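Local coordinates for tRNA(His) guanylyltransferase (Saccharomyces cerevisiae, PDB 5XOX) that adds a single guanosine in the 3'-5' direction to the -1 position of tRNA(His), using GTP and ATP with magnesium, at the guanosine-5'-triphosphate site. Coordinates in Å, arbitrary orientation; residue numbers count along the deposited sequence, not the author numbering.

The guanosine-5'-triphosphate site. Residues 29-35, 37, 42-44, 46-47, 51, 76-77. With GTP (guanosine-5'-triphosphate), chain B; MG (magnesium ion), chain C.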
# COMPACT_ATOMS: atom_id res chain seq x y z
N ASP A 29 -21.63 2.86 -1.80
CA ASP A 29 -22.34 3.22 -3.04
C ASP A 29 -22.79 1.99 -3.81
O ASP A 29 -21.95 1.25 -4.33
CB ASP A 29 -21.45 4.12 -3.92
CG ASP A 29 -22.18 4.71 -5.13
OD1 ASP A 29 -22.89 3.96 -5.83
OD2 ASP A 29 -22.01 5.93 -5.38
N GLY A 30 -24.10 1.78 -3.90
CA GLY A 30 -24.60 0.55 -4.46
C GLY A 30 -24.27 0.36 -5.93
O GLY A 30 -24.58 1.26 -6.72
N LYS A 31 -23.64 -0.76 -6.31
CA LYS A 31 -23.30 -0.93 -7.73
C LYS A 31 -24.59 -1.02 -8.51
O LYS A 31 -25.61 -1.50 -8.00
CB LYS A 31 -22.35 -2.13 -8.04
CG LYS A 31 -20.82 -1.75 -8.44
CD LYS A 31 -20.45 -2.00 -9.96
CE LYS A 31 -18.93 -1.80 -10.36
NZ LYS A 31 -18.53 -1.94 -11.86
N LYS A 32 -24.54 -0.47 -9.71
CA LYS A 32 -25.66 -0.46 -10.63
C LYS A 32 -26.98 -0.14 -9.92
O LYS A 32 -27.86 -0.98 -9.84
CB LYS A 32 -25.70 -1.80 -11.40
CG LYS A 32 -24.74 -1.85 -12.62
CD LYS A 32 -23.29 -2.11 -12.27
CE LYS A 32 -22.39 -1.71 -13.43
NZ LYS A 32 -22.23 -0.20 -13.48
N PHE A 33 -27.11 1.06 -9.37
CA PHE A 33 -28.37 1.45 -8.74
C PHE A 33 -29.29 2.09 -9.72
O PHE A 33 -30.48 2.28 -9.47
CB PHE A 33 -28.11 2.33 -7.53
CG PHE A 33 -28.46 1.63 -6.28
CD1 PHE A 33 -27.54 0.85 -5.64
CD2 PHE A 33 -29.70 1.76 -5.73
CE1 PHE A 33 -27.88 0.15 -4.51
CE2 PHE A 33 -30.04 1.07 -4.59
CZ PHE A 33 -29.13 0.27 -3.98
N HIS A 34 -28.74 2.32 -10.89
CA HIS A 34 -29.53 2.86 -11.96
C HIS A 34 -30.49 1.77 -12.43
O HIS A 34 -31.70 1.98 -12.54
CB HIS A 34 -28.63 3.33 -13.09
CG HIS A 34 -29.35 4.13 -14.11
ND1 HIS A 34 -29.63 5.46 -13.91
CD2 HIS A 34 -29.87 3.80 -15.31
CE1 HIS A 34 -30.30 5.93 -14.95
NE2 HIS A 34 -30.45 4.94 -15.82
N GLU A 35 -29.95 0.59 -12.68
CA GLU A 35 -30.73 -0.49 -13.23
C GLU A 35 -31.63 -1.07 -12.16
O GLU A 35 -32.73 -1.53 -12.46
CB GLU A 35 -29.82 -1.57 -13.84
CG GLU A 35 -28.92 -1.03 -14.96
CD GLU A 35 -27.77 -0.17 -14.44
OE1 GLU A 35 -27.54 -0.14 -13.21
OE2 GLU A 35 -27.12 0.52 -15.26
N SER A 37 -33.01 0.60 -9.40
CA SER A 37 -34.16 1.51 -9.31
C SER A 37 -35.00 1.53 -10.58
O SER A 37 -36.18 1.86 -10.52
CB SER A 37 -33.67 2.90 -8.95
OG SER A 37 -32.54 3.22 -9.73
N PHE A 42 -38.49 2.80 -8.97
CA PHE A 42 -38.42 3.76 -7.88
C PHE A 42 -39.08 5.07 -8.28
O PHE A 42 -39.49 5.22 -9.43
CB PHE A 42 -36.96 4.03 -7.50
CG PHE A 42 -36.41 3.10 -6.47
CD1 PHE A 42 -37.20 2.09 -5.93
CD2 PHE A 42 -35.14 3.31 -5.94
CE1 PHE A 42 -36.72 1.27 -4.95
CE2 PHE A 42 -34.66 2.50 -4.95
CZ PHE A 42 -35.45 1.48 -4.45
N ALA A 43 -39.18 6.03 -7.38
CA ALA A 43 -39.87 7.28 -7.69
C ALA A 43 -39.05 8.40 -8.30
O ALA A 43 -38.30 9.04 -7.58
CB ALA A 43 -40.55 7.79 -6.45
N LYS A 44 -39.26 8.65 -9.60
CA LYS A 44 -38.60 9.68 -10.45
C LYS A 44 -37.23 10.02 -10.01
O LYS A 44 -36.42 9.11 -9.96
CB LYS A 44 -39.44 10.93 -10.65
CG LYS A 44 -39.50 11.32 -12.12
CD LYS A 44 -38.31 10.76 -12.90
CE LYS A 44 -38.45 9.28 -13.26
NZ LYS A 44 -37.44 8.44 -12.57
N ASN A 46 -36.61 10.94 -6.89
CA ASN A 46 -36.50 10.99 -5.47
C ASN A 46 -37.49 9.93 -4.91
O ASN A 46 -38.69 10.16 -4.91
CB ASN A 46 -36.81 12.44 -5.07
CG ASN A 46 -35.59 13.14 -4.47
OD1 ASN A 46 -34.75 12.50 -3.85
ND2 ASN A 46 -35.43 14.44 -4.76
N ASP A 47 -37.02 8.79 -4.40
CA ASP A 47 -38.00 7.90 -3.79
C ASP A 47 -37.89 7.94 -2.29
O ASP A 47 -36.95 7.40 -1.70
CB ASP A 47 -37.90 6.45 -4.26
CG ASP A 47 -39.19 5.66 -4.00
OD1 ASP A 47 -39.70 5.68 -2.86
OD2 ASP A 47 -39.70 4.98 -4.92
N LEU A 51 -35.11 6.25 0.23
CA LEU A 51 -34.27 7.11 1.04
C LEU A 51 -34.39 6.79 2.54
O LEU A 51 -33.39 6.75 3.26
CB LEU A 51 -34.62 8.58 0.79
CG LEU A 51 -33.91 9.37 -0.32
CD1 LEU A 51 -32.53 9.78 0.17
CD2 LEU A 51 -33.85 8.64 -1.65
N SER A 76 -27.86 9.26 -1.97
CA SER A 76 -28.75 8.59 -2.91
C SER A 76 -28.79 7.09 -2.75
O SER A 76 -29.66 6.55 -2.07
CB SER A 76 -28.36 8.91 -4.35
OG SER A 76 -28.89 10.15 -4.75
N ASP A 77 -27.82 6.46 -3.39
CA ASP A 77 -27.47 5.08 -3.16
C ASP A 77 -26.26 5.15 -2.26
O ASP A 77 -25.58 4.17 -2.01
CB ASP A 77 -27.17 4.34 -4.45
CG ASP A 77 -26.00 4.94 -5.20
OD1 ASP A 77 -25.81 6.17 -5.15
OD2 ASP A 77 -25.30 4.16 -5.88
PG GTP B . -22.07 2.63 -10.21
O1G GTP B . -21.82 1.44 -11.14
O2G GTP B . -21.33 2.37 -8.91
O3G GTP B . -21.46 3.85 -10.85
O3B GTP B . -23.63 2.92 -9.81
PB GTP B . -24.85 3.46 -10.76
O1B GTP B . -24.55 3.29 -12.25
O2B GTP B . -26.13 2.70 -10.48
O3A GTP B . -25.22 4.99 -10.34
PA GTP B . -24.54 5.79 -9.10
O1A GTP B . -24.75 4.95 -7.87
O2A GTP B . -23.09 6.09 -9.35
O5' GTP B . -25.29 7.21 -8.98
C5' GTP B . -26.44 7.39 -8.18
C4' GTP B . -27.62 6.66 -8.82
O4' GTP B . -28.53 6.26 -7.81
C3' GTP B . -28.45 7.44 -9.83
O3' GTP B . -28.08 7.13 -11.16
C2' GTP B . -29.86 6.95 -9.60
O2' GTP B . -30.26 6.26 -10.76
C1' GTP B . -29.80 6.04 -8.36
N9 GTP B . -30.75 6.47 -7.32
C8 GTP B . -30.43 6.77 -6.02
N7 GTP B . -31.57 7.14 -5.37
C5 GTP B . -32.61 7.05 -6.23
C6 GTP B . -33.99 7.30 -6.11
O6 GTP B . -34.48 7.69 -5.05
N1 GTP B . -34.81 7.12 -7.21
C2 GTP B . -34.28 6.70 -8.43
N2 GTP B . -35.05 6.51 -9.52
N3 GTP B . -32.92 6.46 -8.53
C4 GTP B . -32.10 6.63 -7.46
MG MG C . -22.90 3.25 -8.07
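Thg1 enzymes share the palm fold of canonical 5'-3' polymerases, and the paired carboxylates of that palm, Asp29 and Asp77, mark the catalytic magnesium site beside the GTP triphosphate. Asp29 is next to last in strand 23-30; its CG lies anti to the backbone N (chi1 -171°), and its carboxylate OD1 binds MG at 2.3 Å. GTP contributes an alpha-phosphate oxygen (O1A), the beta-gamma bridging oxygen O3B and a gamma-phosphate oxygen (O2G), so the metal ties the three phosphates together. The Gly30 carbonyl O stands farther off, 2.9 Å from MG, probably within a loosely modelled shell. Asp77, a catalytic magnesium ligand with CG in the crowded position between backbone N and carbonyl carbon, turns its carboxylate toward the alpha-phosphate, but its OD2 stands 3.4 Å from MG, beyond bonding distance in this model; two acids here would be expected to need magnesium to offset their repulsion of the phosphates.

Past the strand, the start of helix 33-39 receives the beta-phosphate: the backbone N of His34 donates to GTP O2B over 2.7 Å, and the helix dipole may add to this attraction. The long chain of Lys32, bent at chi2 and chi4, brings NZ tip-on to the gamma-phosphate oxygen GTP O1G for a salt bridge of 2.9 Å, a flexible cation suited to a terminal phosphate. His34 also reaches the ribose, where ND1 makes a weak hydrogen bond with the 2'-hydroxyl O2' and the ring edge faces O3'.

At the base, the backbone N of Asp47 donates to GTP O6 over 2.8 Å, moderately straight (157° at H); this N-H can read the carbonyl acceptor and probably contributes to guanine recognition. The Asp47 side chain turns away to take the N-H of Ala43 from above its carboxylate plane, which probably braces the turn from Ala43 to Asp47.

Ser76, with its short side chain, brings CB to 3.4 Å from GTP C8, while Ser37 CB lies against C2. The Phe42 ring meets the six-membered ring of the GTP guanine edge-to-face, planes at 69°. The Phe33 ring carries Asp77 CB over the rim of one face, which may help to position that acid.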